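Local coordinates for uncharacterized protein (Bacteroides caccae, PDB 4L7A) that is of unknown function but probably acts as a zinc-dependent peptidase of the zincin type, at residues H151-Y156 / D242-D247; M235-M240 / V246-L251; G114-T119 / H144-I149; H71-A76 / C89-I94. One frame throughout, in Å; residues are numbered along the deposited sequence.

Overall arrangement
Four contacts illustrate how the chemistry of packing follows depth in a largely helical fold. Interaction 1 lies at the surface, where the C-terminal ends of helices 131-153 and 211-244 meet through a lysine, a tryptophan and a backbone carbonyl. Interaction 2, buried and sharing Val-246 and Asp-247 with it, turns helix 211-244 into helix 248-260 with leucine packing, one backbone bond and a bridging water. Interactions 3 and 4 lie nearer the centre of the chain and reach neighbouring strands of one sheet. Both are built without cross-segment hydrogen bonds, and they are joined by backbone bonds and by the stack of Phe-146 on Trp-73.

Interaction 1: H151-Y156 / D242-D247; sequences HQKKNY and DSWQVD
Lys-154, the first residue to leave helical geometry beyond helix 131-153, lies across from Ser-243 in the last turn of helix 211-244, with their CA atoms 6.9 Å apart. The motif is a cation-pi contact between two helix ends: the lysine runs over the indole of Trp-244 and finishes at a backbone carbonyl. Its CG is placed beside the backbone N (chi1 -64°), and from there the chain stays extended, so that successive methylenes track across the six-membered ring. CG comes first, 3.6 Å from Trp-244 CZ2. CD follows over the same face and makes a CH-pi contact, 3.9 Å from the ring centroid. NZ then stands 4.2 Å from that centroid, only 16° off the ring normal. The same ammonium donates to Ser-243 O at 2.9 Å, nearly along the C=O axis (164°). Because this carbonyl belongs to the final turn of its helix, the negative end of the helix dipole probably favours the positive charge there. Ser-243 also contributes its CB, which lies against Lys-154 CD at 4.0 Å. The indole is kept in place from its other end: NE1 bonds to the hydroxyl of Tyr-239, which also bonds Lys-154 O, so one hydroxyl links the indole to the backbone of the other segment. Helix 83-88 adds Phe-85 and Ala-88 against the tryptophan. Lys-153 approaches differently, sending its own NZ off to Ala-88 O, while its CB sits at the indole edge, 4.0 Å from Trp-244 CH2.

Interaction 2: M235-M240 / V246-L251; sequences MVKKYM and VDLDLL
Met-240, a selenomethionine here, offers Val-246 the flat group on which the connection turns: its peptide carbonyl, met from above its plane. Val-246 N stands 49° out of the carbonyl plane and donates a nearly straight bond, 3.1 Å to Met-240 O. A second flat group, the carboxylate of Asp-247, is likewise approached from above by Leu-250 N, which bonds OD1 at 3.2 Å. This makes Asp-247 the N-cap of the next helix. A water binds the two segments further, giving its hydrogens to Lys-237 O (2.6 Å) and Val-246 O and accepting from Leu-248 N, so the first amide of the new helix is satisfied by solvent held in the bend. Beside these polar links Leu-248 does the packing. Its CG is anti to the backbone N (chi1 -166°), which spreads the two methyls along helix 211-244. CD2 reaches Val-236 CG1 at 3.8 Å, while CD1 lies 4.0 Å from Met-240 CG. Its CB meets Lys-237 CG at 4.1 Å, the two side chains crossing at about a right angle. The selenomethionine doubles back so that CE touches Val-246 CG1. Were Leu-248 an alanine, the Val-236 and Met-240 side chains would probably lose their shared partner and face a gap between the helices. Around this bend, Phe-206 of helix 195-208 covers Leu-248, Phe-85 of helix 83-88 lies against Met-240 and Val-246, and Leu-251 leads on to Tyr-77 and Val-80 of helix 59-81.

Interaction 3: G114-T119 / H144-I149; sequences GGLKVT and HEFAHI
Leu-116 crosses from strand 115-122 to helix 131-153 and carries every close contact between the two segments. Over the short runs 115-119 and 144-149 the strand and helix are antiparallel (177°), their axes 10.5 Å apart at closest, and the space is filled by Leu-116 from the strand and by Glu-145, Phe-146 and Ile-149 from the helix. At its root, Leu-116 CB lies 4.2 Å from Ile-149 CD1. CG, trans to the main-chain nitrogen (chi1 -180°), brings the fork to the helix. One prong, CD1, comes 4.0 Å from Glu-145 OE1. The other, CD2, enters between three residues: it rests 3.9 Å from Glu-145 CB, 4.1 Å from Ile-149 CD1, and 4.4 Å from Phe-146 CE1, where it meets the ring at its edge. Glu-145 bends at chi2 (-69°), and its chain crosses the leucine at about a right angle. The helix here reads His-Glu-Phe-Ala-His, the HExxH signature of zincins. In relatives the two histidines bind zinc and the glutamate assists catalysis, roles that are probable but unproven for His-144, Glu-145 and His-148. Beyond the contact, His-144 ND1 bonds Glu-201, and Leu-109 of strand 107-112 also touches Glu-145. No hydrogen bond joins the two segments; the contact is van der Waals packing of Leu-116 against the signature helix, and only a methyl comes near the carboxylate.

Interaction 4: H71-A76 / C89-I94; sequences HCWLEA and CAPKVI
Trp-73 pushes the far rim of its indole against Pro-91 and Ile-94. The nearest approach is to the proline, which comes at the ring obliquely, its CD 3.5 Å from Trp-73 CH2 and 3.7 Å from Trp-73 CZ2. Ile-94 arrives from its strand in the plane of the indole: CD1 lies at the edge, 3.9 Å from Trp-73 CZ3. Over one face of the ring, Leu-74 CG stands 3.6 Å above the plane. The indole owes its direction to an unusual torsion, chi1 149°, away from the staggered position, in a stretch where helix 59-81 widens into a pi-type turn at residues 71-74. The contact thereby joins this helix to the mixed four-stranded sheet of the chain, whose family is probably a zincin one, at strand 93-98 and the residues just before Val-93. Further out, Phe-146 of helix 131-153 stacks on the indole and also touches Pro-91, and Tyr-77 meets the ring edge to face. Replacing Trp-73 by a residue as small as alanine is likely to leave Pro-91 and Ile-94 facing a gap and to deprive Phe-146 of its stacking partner. Ile-94 is positioned in turn by backbone bonds to Asp-38, and its neighbour Val-93 by bonds to Leu-116 and Val-118, while Ile-37 packs against both Leu-74 and Ile-94.

Interaction 1: H151-Y156 / D242-D247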
# COMPACT_ATOMS: atom_id res chain seq x y z
N HIS A 151 0.51 -6.70 -12.57
CA HIS A 151 1.31 -6.64 -13.80
C HIS A 151 2.00 -7.92 -14.17
O HIS A 151 2.07 -8.22 -15.33
CB HIS A 151 2.31 -5.53 -13.75
CG HIS A 151 1.69 -4.21 -13.46
ND1 HIS A 151 2.37 -3.19 -12.85
CD2 HIS A 151 0.42 -3.76 -13.65
CE1 HIS A 151 1.54 -2.16 -12.68
NE2 HIS A 151 0.36 -2.47 -13.19
N GLN A 152 2.45 -8.68 -13.18
CA GLN A 152 3.06 -10.00 -13.39
C GLN A 152 2.06 -11.00 -13.93
O GLN A 152 2.36 -11.75 -14.84
CB GLN A 152 3.68 -10.55 -12.09
CG GLN A 152 4.88 -9.73 -11.62
CD GLN A 152 5.60 -10.25 -10.32
OE1 GLN A 152 4.97 -10.49 -9.27
NE2 GLN A 152 6.92 -10.41 -10.41
N LYS A 153 0.84 -10.97 -13.39
CA LYS A 153 -0.18 -11.90 -13.84
C LYS A 153 -0.77 -11.53 -15.18
O LYS A 153 -1.03 -12.41 -16.02
CB LYS A 153 -1.29 -11.99 -12.83
CG LYS A 153 -0.91 -12.70 -11.53
CD LYS A 153 -2.17 -12.85 -10.75
CE LYS A 153 -2.07 -13.87 -9.65
NZ LYS A 153 -1.00 -13.51 -8.76
N LYS A 154 -1.03 -10.24 -15.41
CA LYS A 154 -1.49 -9.76 -16.70
C LYS A 154 -0.67 -8.56 -17.13
O LYS A 154 -0.84 -7.44 -16.60
CB LYS A 154 -2.98 -9.41 -16.66
CG LYS A 154 -3.86 -10.59 -16.41
CD LYS A 154 -5.30 -10.22 -16.42
CE LYS A 154 -6.07 -11.37 -15.84
NZ LYS A 154 -7.48 -11.07 -15.90
N ASN A 155 0.22 -8.78 -18.09
CA ASN A 155 1.18 -7.76 -18.46
C ASN A 155 0.51 -6.47 -18.92
O ASN A 155 -0.51 -6.51 -19.62
CB ASN A 155 2.11 -8.30 -19.52
CG ASN A 155 3.09 -9.33 -18.94
OD1 ASN A 155 3.18 -9.54 -17.71
ND2 ASN A 155 3.80 -9.97 -19.81
N TYR A 156 1.09 -5.33 -18.54
CA TYR A 156 0.56 -4.04 -18.95
C TYR A 156 0.98 -3.78 -20.41
O TYR A 156 1.88 -4.46 -20.90
CB TYR A 156 1.00 -2.91 -18.00
CG TYR A 156 2.51 -2.67 -17.92
CD1 TYR A 156 3.13 -1.91 -18.91
CD2 TYR A 156 3.30 -3.19 -16.90
CE1 TYR A 156 4.43 -1.70 -18.89
CE2 TYR A 156 4.67 -3.00 -16.90
CZ TYR A 156 5.20 -2.24 -17.90
OH TYR A 156 6.52 -1.95 -17.97
N ASP A 242 -9.61 -3.05 -18.86
CA ASP A 242 -9.59 -4.15 -19.80
C ASP A 242 -9.13 -5.46 -19.14
O ASP A 242 -9.67 -6.49 -19.46
CB ASP A 242 -8.67 -3.85 -21.00
CG ASP A 242 -9.12 -2.66 -21.83
OD1 ASP A 242 -10.28 -2.21 -21.67
OD2 ASP A 242 -8.28 -2.16 -22.63
N SER A 243 -8.15 -5.41 -18.24
CA SER A 243 -7.55 -6.61 -17.72
C SER A 243 -8.19 -7.07 -16.42
O SER A 243 -8.19 -8.24 -16.15
CB SER A 243 -6.03 -6.40 -17.49
OG SER A 243 -5.39 -6.25 -18.75
N TRP A 244 -8.71 -6.15 -15.60
CA TRP A 244 -9.22 -6.54 -14.29
C TRP A 244 -10.65 -6.13 -14.00
O TRP A 244 -11.13 -6.37 -12.91
CB TRP A 244 -8.27 -6.02 -13.19
CG TRP A 244 -6.88 -6.54 -13.36
CD1 TRP A 244 -5.82 -5.89 -13.92
CD2 TRP A 244 -6.42 -7.86 -13.03
NE1 TRP A 244 -4.70 -6.69 -13.88
CE2 TRP A 244 -5.05 -7.92 -13.39
CE3 TRP A 244 -7.01 -8.96 -12.40
CZ2 TRP A 244 -4.25 -9.06 -13.15
CZ3 TRP A 244 -6.23 -10.12 -12.18
CH2 TRP A 244 -4.86 -10.14 -12.55
N GLN A 245 -11.31 -5.50 -14.97
CA GLN A 245 -12.67 -4.96 -14.79
C GLN A 245 -12.75 -4.04 -13.59
O GLN A 245 -13.69 -4.03 -12.87
CB GLN A 245 -13.70 -6.08 -14.71
CG GLN A 245 -13.76 -6.91 -15.99
CD GLN A 245 -12.57 -7.87 -16.16
OE1 GLN A 245 -12.23 -8.64 -15.25
NE2 GLN A 245 -11.94 -7.83 -17.31
N VAL A 246 -11.73 -3.23 -13.38
CA VAL A 246 -11.75 -2.32 -12.26
C VAL A 246 -11.79 -0.91 -12.81
O VAL A 246 -11.00 -0.56 -13.67
CB VAL A 246 -10.46 -2.51 -11.40
CG1 VAL A 246 -10.24 -1.31 -10.49
CG2 VAL A 246 -10.53 -3.77 -10.62
N ASP A 247 -12.68 -0.10 -12.25
CA ASP A 247 -12.76 1.33 -12.53
C ASP A 247 -11.81 2.04 -11.53
O ASP A 247 -12.11 2.16 -10.34
CB ASP A 247 -14.22 1.76 -12.39
CG ASP A 247 -14.42 3.27 -12.57
OD1 ASP A 247 -13.43 4.06 -12.54
OD2 ASP A 247 -15.61 3.66 -12.69

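Interaction 2: M235-M240 / V246-L251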
# COMPACT_ATOMS: atom_id res chain seq x y z
N MSE A 235 -3.71 5.40 -19.73
CA MSE A 235 -3.33 4.04 -20.09
C MSE A 235 -3.50 3.05 -18.92
O MSE A 235 -3.99 1.93 -19.10
CB MSE A 235 -1.90 4.03 -20.59
CG MSE A 235 -1.57 2.70 -21.28
SE MSE A 235 0.10 2.77 -22.31
CE MSE A 235 -0.39 4.04 -23.66
N VAL A 236 -3.12 3.48 -17.73
CA VAL A 236 -3.36 2.68 -16.51
C VAL A 236 -4.87 2.44 -16.27
O VAL A 236 -5.28 1.32 -16.00
CB VAL A 236 -2.74 3.34 -15.25
CG1 VAL A 236 -3.08 2.57 -13.96
CG2 VAL A 236 -1.24 3.39 -15.40
N LYS A 237 -5.67 3.50 -16.32
CA LYS A 237 -7.10 3.35 -16.20
C LYS A 237 -7.62 2.29 -17.19
O LYS A 237 -8.41 1.43 -16.83
CB LYS A 237 -7.79 4.67 -16.43
CG LYS A 237 -7.73 5.58 -15.24
CD LYS A 237 -8.46 6.93 -15.58
CE LYS A 237 -8.49 7.82 -14.32
NZ LYS A 237 -8.70 9.26 -14.70
N LYS A 238 -7.17 2.38 -18.45
CA LYS A 238 -7.60 1.47 -19.49
C LYS A 238 -7.16 0.04 -19.20
O LYS A 238 -7.93 -0.88 -19.37
CB LYS A 238 -7.08 1.95 -20.84
CG LYS A 238 -7.47 1.03 -22.03
CD LYS A 238 -7.15 1.66 -23.40
CE LYS A 238 -7.11 0.60 -24.51
NZ LYS A 238 -8.41 -0.11 -24.70
N TYR A 239 -5.92 -0.14 -18.76
CA TYR A 239 -5.40 -1.42 -18.37
C TYR A 239 -6.23 -2.01 -17.21
O TYR A 239 -6.60 -3.20 -17.25
CB TYR A 239 -3.94 -1.30 -17.92
CG TYR A 239 -3.41 -2.52 -17.15
CD1 TYR A 239 -3.11 -3.72 -17.81
CD2 TYR A 239 -3.25 -2.49 -15.78
CE1 TYR A 239 -2.65 -4.85 -17.11
CE2 TYR A 239 -2.78 -3.61 -15.07
CZ TYR A 239 -2.50 -4.78 -15.75
OH TYR A 239 -2.04 -5.88 -15.02
N MSE A 240 -6.50 -1.21 -16.17
CA MSE A 240 -7.24 -1.77 -15.04
C MSE A 240 -8.65 -2.20 -15.50
O MSE A 240 -9.16 -3.25 -15.05
CB MSE A 240 -7.30 -0.80 -13.91
CG MSE A 240 -5.95 -0.47 -13.34
SE MSE A 240 -5.19 -2.02 -12.43
CE MSE A 240 -6.25 -1.96 -10.80
N VAL A 246 -11.73 -3.23 -13.38
CA VAL A 246 -11.75 -2.32 -12.26
C VAL A 246 -11.79 -0.91 -12.81
O VAL A 246 -11.00 -0.56 -13.67
CB VAL A 246 -10.46 -2.51 -11.40
CG1 VAL A 246 -10.24 -1.31 -10.49
CG2 VAL A 246 -10.53 -3.77 -10.62
N ASP A 247 -12.68 -0.10 -12.25
CA ASP A 247 -12.76 1.33 -12.53
C ASP A 247 -11.81 2.04 -11.53
O ASP A 247 -12.11 2.16 -10.34
CB ASP A 247 -14.22 1.76 -12.39
CG ASP A 247 -14.42 3.27 -12.57
OD1 ASP A 247 -13.43 4.06 -12.54
OD2 ASP A 247 -15.61 3.66 -12.69
N LEU A 248 -10.66 2.48 -12.01
CA LEU A 248 -9.66 2.98 -11.14
C LEU A 248 -10.05 4.32 -10.43
O LEU A 248 -9.74 4.51 -9.24
CB LEU A 248 -8.35 3.19 -11.91
CG LEU A 248 -7.10 3.40 -11.03
CD1 LEU A 248 -6.73 2.11 -10.34
CD2 LEU A 248 -5.92 3.87 -11.88
N ASP A 249 -10.72 5.23 -11.14
CA ASP A 249 -11.20 6.48 -10.52
C ASP A 249 -12.16 6.18 -9.38
O ASP A 249 -12.05 6.76 -8.29
CB ASP A 249 -11.82 7.48 -11.54
CG ASP A 249 -12.01 8.89 -10.95
OD1 ASP A 249 -11.08 9.47 -10.27
OD2 ASP A 249 -13.11 9.45 -11.12
N LEU A 250 -13.07 5.25 -9.61
CA LEU A 250 -13.98 4.82 -8.57
C LEU A 250 -13.21 4.25 -7.37
O LEU A 250 -13.54 4.53 -6.23
CB LEU A 250 -14.95 3.79 -9.12
CG LEU A 250 -15.95 3.26 -8.12
CD1 LEU A 250 -16.75 4.42 -7.53
CD2 LEU A 250 -16.88 2.15 -8.79
N LEU A 251 -12.21 3.40 -7.65
CA LEU A 251 -11.40 2.79 -6.61
C LEU A 251 -10.67 3.87 -5.81
O LEU A 251 -10.63 3.81 -4.58
CB LEU A 251 -10.42 1.73 -7.15
CG LEU A 251 -9.50 1.01 -6.14
CD1 LEU A 251 -10.26 0.29 -5.08
CD2 LEU A 251 -8.66 0.00 -6.84
O HOH W 1 -10.11 1.68 -14.89

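Interaction 3: G114-T119 / H144-I149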
# COMPACT_ATOMS: atom_id res chain seq x y z
N GLY A 114 5.72 -18.62 -1.77
CA GLY A 114 5.70 -18.31 -3.19
C GLY A 114 5.26 -16.93 -3.64
O GLY A 114 5.34 -16.63 -4.83
N GLY A 115 4.76 -16.09 -2.73
CA GLY A 115 4.39 -14.73 -3.12
C GLY A 115 4.98 -13.72 -2.15
O GLY A 115 6.03 -13.96 -1.57
N LEU A 116 4.23 -12.63 -1.93
CA LEU A 116 4.72 -11.48 -1.21
C LEU A 116 4.50 -11.54 0.30
O LEU A 116 3.40 -11.91 0.78
CB LEU A 116 4.02 -10.22 -1.74
CG LEU A 116 4.37 -8.87 -1.15
CD1 LEU A 116 5.78 -8.48 -1.47
CD2 LEU A 116 3.43 -7.89 -1.71
N LYS A 117 5.56 -11.17 1.04
CA LYS A 117 5.46 -10.86 2.43
C LYS A 117 5.64 -9.35 2.68
O LYS A 117 6.54 -8.75 2.14
CB LYS A 117 6.51 -11.64 3.18
CG LYS A 117 6.52 -11.34 4.67
CD LYS A 117 7.46 -12.25 5.43
CE LYS A 117 8.85 -11.66 5.47
NZ LYS A 117 9.90 -12.74 5.61
N VAL A 118 4.73 -8.75 3.43
CA VAL A 118 4.80 -7.32 3.84
C VAL A 118 4.94 -7.29 5.37
O VAL A 118 4.15 -7.90 6.08
CB VAL A 118 3.55 -6.54 3.44
CG1 VAL A 118 3.67 -5.03 3.78
CG2 VAL A 118 3.29 -6.58 1.96
N THR A 119 5.92 -6.56 5.85
CA THR A 119 6.10 -6.36 7.25
C THR A 119 5.85 -4.91 7.54
O THR A 119 6.40 -4.06 6.87
CB THR A 119 7.53 -6.70 7.67
OG1 THR A 119 7.75 -8.09 7.41
CG2 THR A 119 7.74 -6.42 9.14
N HIS A 144 1.44 -0.04 -4.33
CA HIS A 144 2.46 -0.14 -5.37
C HIS A 144 2.75 -1.64 -5.61
O HIS A 144 2.76 -2.10 -6.72
CB HIS A 144 3.74 0.63 -4.98
CG HIS A 144 4.92 0.36 -5.87
ND1 HIS A 144 5.60 1.36 -6.52
CD2 HIS A 144 5.56 -0.80 -6.18
CE1 HIS A 144 6.61 0.83 -7.21
NE2 HIS A 144 6.62 -0.48 -6.99
N GLU A 145 3.00 -2.39 -4.55
CA GLU A 145 3.33 -3.83 -4.65
C GLU A 145 2.18 -4.66 -5.16
O GLU A 145 2.41 -5.60 -5.94
CB GLU A 145 3.76 -4.35 -3.31
CG GLU A 145 5.09 -3.71 -2.82
CD GLU A 145 6.28 -4.17 -3.65
OE1 GLU A 145 6.34 -5.39 -4.01
OE2 GLU A 145 7.14 -3.33 -3.98
N PHE A 146 0.95 -4.32 -4.77
CA PHE A 146 -0.20 -5.03 -5.31
C PHE A 146 -0.32 -4.80 -6.81
O PHE A 146 -0.53 -5.75 -7.55
CB PHE A 146 -1.48 -4.71 -4.58
CG PHE A 146 -1.37 -4.84 -3.09
CD1 PHE A 146 -0.45 -5.69 -2.49
CD2 PHE A 146 -2.20 -4.10 -2.27
CE1 PHE A 146 -0.36 -5.77 -1.10
CE2 PHE A 146 -2.12 -4.21 -0.90
CZ PHE A 146 -1.21 -5.02 -0.32
N ALA A 147 -0.07 -3.58 -7.25
CA ALA A 147 -0.11 -3.30 -8.64
C ALA A 147 0.92 -4.09 -9.39
O ALA A 147 0.65 -4.62 -10.47
CB ALA A 147 0.08 -1.79 -8.89
N HIS A 148 2.12 -4.18 -8.85
CA HIS A 148 3.13 -4.98 -9.45
C HIS A 148 2.76 -6.49 -9.66
O HIS A 148 3.04 -7.07 -10.69
CB HIS A 148 4.37 -4.83 -8.63
CG HIS A 148 5.51 -5.53 -9.23
ND1 HIS A 148 6.08 -5.11 -10.42
CD2 HIS A 148 6.16 -6.66 -8.87
CE1 HIS A 148 7.05 -5.95 -10.75
NE2 HIS A 148 7.12 -6.89 -9.82
N ILE A 149 2.07 -7.09 -8.69
CA ILE A 149 1.54 -8.47 -8.82
C ILE A 149 0.51 -8.52 -9.93
O ILE A 149 0.49 -9.48 -10.72
CB ILE A 149 0.94 -8.96 -7.48
CG1 ILE A 149 2.06 -9.16 -6.44
CG2 ILE A 149 0.19 -10.28 -7.65
CD1 ILE A 149 1.50 -9.38 -4.97

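Interaction 4: H71-A76 / C89-I94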
# COMPACT_ATOMS: atom_id res chain seq x y z
N HIS A 71 -10.23 -2.57 6.25
CA HIS A 71 -11.23 -1.55 5.84
C HIS A 71 -10.80 -0.66 4.67
O HIS A 71 -11.61 -0.34 3.79
CB HIS A 71 -11.58 -0.63 7.01
CG HIS A 71 -12.73 0.26 6.73
ND1 HIS A 71 -14.03 -0.22 6.63
CD2 HIS A 71 -12.80 1.59 6.49
CE1 HIS A 71 -14.85 0.79 6.39
NE2 HIS A 71 -14.13 1.90 6.29
N CYS A 72 -9.52 -0.30 4.65
CA CYS A 72 -9.00 0.71 3.71
C CYS A 72 -8.34 0.17 2.44
O CYS A 72 -8.16 0.92 1.45
CB CYS A 72 -8.03 1.59 4.44
SG CYS A 72 -8.80 2.52 5.76
N TRP A 73 -8.00 -1.10 2.44
CA TRP A 73 -7.43 -1.77 1.26
C TRP A 73 -8.31 -2.97 0.87
O TRP A 73 -8.99 -2.92 -0.17
CB TRP A 73 -5.94 -2.09 1.42
CG TRP A 73 -5.52 -3.30 0.69
CD1 TRP A 73 -5.72 -3.59 -0.63
CD2 TRP A 73 -4.89 -4.42 1.26
NE1 TRP A 73 -5.29 -4.88 -0.89
CE2 TRP A 73 -4.74 -5.38 0.27
CE3 TRP A 73 -4.39 -4.69 2.53
CZ2 TRP A 73 -4.09 -6.60 0.51
CZ3 TRP A 73 -3.80 -5.95 2.77
CH2 TRP A 73 -3.67 -6.87 1.76
N LEU A 74 -8.38 -4.00 1.72
CA LEU A 74 -9.00 -5.25 1.32
C LEU A 74 -10.47 -5.07 0.96
O LEU A 74 -10.87 -5.46 -0.10
CB LEU A 74 -8.87 -6.30 2.40
CG LEU A 74 -7.49 -6.92 2.58
CD1 LEU A 74 -7.44 -7.66 3.90
CD2 LEU A 74 -7.17 -7.87 1.47
N GLU A 75 -11.21 -4.35 1.79
CA GLU A 75 -12.60 -4.06 1.50
C GLU A 75 -12.82 -3.07 0.37
O GLU A 75 -13.89 -3.10 -0.25
CB GLU A 75 -13.37 -3.62 2.74
CG GLU A 75 -13.69 -4.79 3.68
CD GLU A 75 -14.48 -4.30 4.90
OE1 GLU A 75 -15.37 -3.43 4.78
OE2 GLU A 75 -14.18 -4.75 5.98
N ALA A 76 -11.82 -2.24 0.07
CA ALA A 76 -11.95 -1.28 -1.01
C ALA A 76 -11.84 -1.97 -2.35
O ALA A 76 -12.61 -1.76 -3.30
CB ALA A 76 -10.88 -0.17 -0.86
N CYS A 89 -4.12 -9.99 -6.22
CA CYS A 89 -2.94 -9.20 -5.91
C CYS A 89 -2.61 -9.11 -4.42
O CYS A 89 -1.98 -8.16 -4.01
CB CYS A 89 -3.08 -7.80 -6.50
SG CYS A 89 -4.59 -6.93 -6.13
N ALA A 90 -3.05 -10.08 -3.62
CA ALA A 90 -2.85 -10.04 -2.19
C ALA A 90 -1.49 -10.57 -1.83
O ALA A 90 -0.95 -11.37 -2.52
CB ALA A 90 -3.91 -10.85 -1.46
N PRO A 91 -0.91 -10.06 -0.76
CA PRO A 91 0.30 -10.70 -0.33
C PRO A 91 -0.08 -12.05 0.29
O PRO A 91 -1.22 -12.25 0.66
CB PRO A 91 0.82 -9.76 0.77
CG PRO A 91 -0.40 -9.21 1.38
CD PRO A 91 -1.47 -9.15 0.26
N LYS A 92 0.88 -12.93 0.49
CA LYS A 92 0.64 -14.17 1.28
C LYS A 92 0.72 -13.97 2.80
O LYS A 92 0.08 -14.69 3.57
CB LYS A 92 1.64 -15.28 0.92
CG LYS A 92 1.73 -15.63 -0.59
CD LYS A 92 0.47 -16.32 -1.14
CE LYS A 92 0.02 -15.71 -2.52
NZ LYS A 92 -1.47 -15.60 -2.52
N VAL A 93 1.58 -13.05 3.23
CA VAL A 93 1.83 -12.86 4.66
C VAL A 93 2.01 -11.38 4.99
O VAL A 93 2.63 -10.64 4.21
CB VAL A 93 3.11 -13.65 5.08
CG1 VAL A 93 3.48 -13.35 6.53
CG2 VAL A 93 2.90 -15.14 4.93
N ILE A 94 1.40 -10.96 6.09
CA ILE A 94 1.57 -9.63 6.67
C ILE A 94 2.13 -9.85 8.09
O ILE A 94 1.61 -10.73 8.81
CB ILE A 94 0.28 -8.84 6.67
CG1 ILE A 94 -0.18 -8.55 5.25
CG2 ILE A 94 0.48 -7.50 7.32
CD1 ILE A 94 -1.63 -8.12 5.14